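PDB 1TWI: diaminopimelate decarboxylase, which catalyses the pyridoxal phosphate-dependent decarboxylation of meso-diaminopimelate to L-lysine, the last step of lysine biosynthesis by the diaminopimelate pathway. Local coordinates for residues Ile320-Met324 and Glu359-Phe364. Coordinates in Å, arbitrary orientation, origin at the centre of the assembly. Residues are numbered along the deposited sequence.
Sequences IDAGM and ESSDVF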
loop_
_atom_site.group_PDB
_atom_site.type_symbol
_atom_site.label_atom_id
_atom_site.label_comp_id
_atom_site.label_asym_id
_atom_site.label_seq_id
_atom_site.Cartn_x
_atom_site.Cartn_y
_atom_site.Cartn_z
ATOM N N ILE A 320 -7.177 4.564 -17.158
ATOM C CA ILE A 320 -5.943 4.000 -17.664
ATOM C C ILE A 320 -5.549 2.668 -17.025
ATOM O O ILE A 320 -6.095 2.288 -15.970
ATOM C CB ILE A 320 -4.755 5.022 -17.516
ATOM C CG1 ILE A 320 -4.549 5.391 -16.035
ATOM C CG2 ILE A 320 -5.053 6.333 -18.374
ATOM C CD1 ILE A 320 -3.316 6.268 -15.858
ATOM N N ASP A 321 -4.596 1.955 -17.643
ATOM C CA ASP A 321 -4.199 0.666 -17.091
ATOM C C ASP A 321 -3.174 0.683 -15.957
ATOM O O ASP A 321 -2.767 -0.376 -15.464
ATOM C CB ASP A 321 -3.829 -0.342 -18.201
ATOM C CG ASP A 321 -2.720 0.126 -19.101
ATOM O OD1 ASP A 321 -1.953 1.063 -18.721
ATOM O OD2 ASP A 321 -2.611 -0.467 -20.216
ATOM N N ALA A 322 -2.774 1.879 -15.549
ATOM C CA ALA A 322 -1.937 2.042 -14.362
ATOM C C ALA A 322 -2.959 2.207 -13.238
ATOM O O ALA A 322 -4.060 2.748 -13.447
ATOM C CB ALA A 322 -1.078 3.299 -14.444
ATOM N N GLY A 323 -2.595 1.811 -12.028
ATOM C CA GLY A 323 -3.549 1.911 -10.935
ATOM C C GLY A 323 -2.824 2.083 -9.615
ATOM O O GLY A 323 -1.600 1.978 -9.548
ATOM N N MET A 324 -3.574 2.328 -8.549
ATOM C CA MET A 324 -2.956 2.541 -7.249
ATOM C C MET A 324 -2.007 1.394 -6.805
ATOM O O MET A 324 -1.061 1.650 -6.054
ATOM C CB MET A 324 -4.037 2.774 -6.182
ATOM C CG MET A 324 -4.941 1.557 -5.927
ATOM S SD MET A 324 -6.191 1.920 -4.669
ATOM C CE MET A 324 -5.255 1.613 -3.112
ATOM N N GLU A 359 -11.228 0.681 -5.585
ATOM C CA GLU A 359 -11.037 1.705 -4.572
ATOM C C GLU A 359 -11.404 3.095 -5.104
ATOM O O GLU A 359 -10.922 3.518 -6.154
ATOM C CB GLU A 359 -9.551 1.667 -4.135
ATOM C CG GLU A 359 -9.230 1.701 -2.662
ATOM C CD GLU A 359 -10.249 1.001 -1.855
ATOM O OE1 GLU A 359 -11.160 1.695 -1.395
ATOM O OE2 GLU A 359 -10.172 -0.231 -1.694
ATOM N N SER A 360 -12.257 3.796 -4.358
ATOM C CA SER A 360 -12.692 5.102 -4.767
ATOM C C SER A 360 -11.521 6.046 -4.868
ATOM O O SER A 360 -11.493 6.933 -5.721
ATOM C CB SER A 360 -13.708 5.657 -3.781
ATOM O OG SER A 360 -14.674 6.348 -4.535
ATOM N N SER A 361 -10.526 5.809 -4.027
ATOM C CA SER A 361 -9.334 6.608 -3.983
ATOM C C SER A 361 -8.338 6.261 -5.106
ATOM O O SER A 361 -7.286 6.878 -5.142
ATOM C CB SER A 361 -8.642 6.366 -2.673
ATOM O OG SER A 361 -8.255 4.991 -2.645
ATOM N N ASP A 362 -8.637 5.249 -5.949
ATOM C CA ASP A 362 -7.738 4.908 -7.058
ATOM C C ASP A 362 -7.990 5.911 -8.222
ATOM O O ASP A 362 -8.567 5.585 -9.265
ATOM C CB ASP A 362 -7.943 3.435 -7.526
ATOM C CG ASP A 362 -7.179 3.128 -8.827
ATOM O OD1 ASP A 362 -5.997 3.524 -8.948
ATOM O OD2 ASP A 362 -7.755 2.512 -9.731
ATOM N N VAL A 363 -7.507 7.126 -8.014
ATOM C CA VAL A 363 -7.642 8.232 -8.943
ATOM C C VAL A 363 -6.262 8.914 -8.926
ATOM O O VAL A 363 -5.745 9.267 -7.847
ATOM C CB VAL A 363 -8.731 9.225 -8.412
ATOM C CG1 VAL A 363 -8.727 10.536 -9.226
ATOM C CG2 VAL A 363 -10.131 8.550 -8.479
ATOM N N PHE A 364 -5.662 9.102 -10.087
ATOM C CA PHE A 364 -4.341 9.744 -10.134
ATOM C C PHE A 364 -4.400 11.282 -10.145
ATOM O O PHE A 364 -3.435 11.937 -9.778
ATOM C CB PHE A 364 -3.571 9.274 -11.386
ATOM C CG PHE A 364 -3.114 7.838 -11.300
ATOM C CD1 PHE A 364 -2.033 7.484 -10.480
ATOM C CD2 PHE A 364 -3.794 6.835 -11.995
ATOM C CE1 PHE A 364 -1.638 6.124 -10.358
ATOM C CE2 PHE A 364 -3.416 5.490 -11.881
ATOM C CZ PHE A 364 -2.337 5.134 -11.059
#
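In the C-terminal beta domain of this class-II (alanine racemase-like fold) decarboxylase, the loop that leaves strand 316-320 runs across a type I beta turn, Glu359 to Asp362, which leads into strand 363-371. The turn is closed by Asp362 N donating to Glu359 O at 2.9 Å. Three side chains do most of the joining: Met324, Phe364 and Asp362. Start with Asp362, where the two segments come close: Asp362 CA lies 5.3 Å from Met324 CA. Its carboxylate reaches across to the loop, and OD1 accepts a hydrogen bond from Met324 N at 2.7 Å. The other oxygen, OD2, takes the backbone N of Leu357 and forms a salt bridge with Lys179 of the second subunit, so one buried acid ties both pieces of chain to the dimer interface. Phe364 packs its ring against the 320-324 loop. Ile320 CD1 comes 3.9 Å from Phe364 CD2, an apolar contact, and Ala322 CB lies 4.1 Å from Phe364 CZ; Ile381 of strand 378-382 and Pro330 of helix 329-333 add further packing. At Gly323 the backbone passes close to the ring, with Gly323 C 3.4 Å from Phe364 CZ. Met324 stretches the other way, over the turn and towards the active site, where Met324 SD lies 3.4 Å from Glu359 CB. Glu359 belongs to the pocket holding the product lysine; its carboxylate turns away from the loop, and OE2 hydrogen-bonds Tyr395 OH. Back at the aromatic end, Ala322 O sits at the edge of the Phe364 ring, near its plane, 3.2 Å from Phe364 CE2.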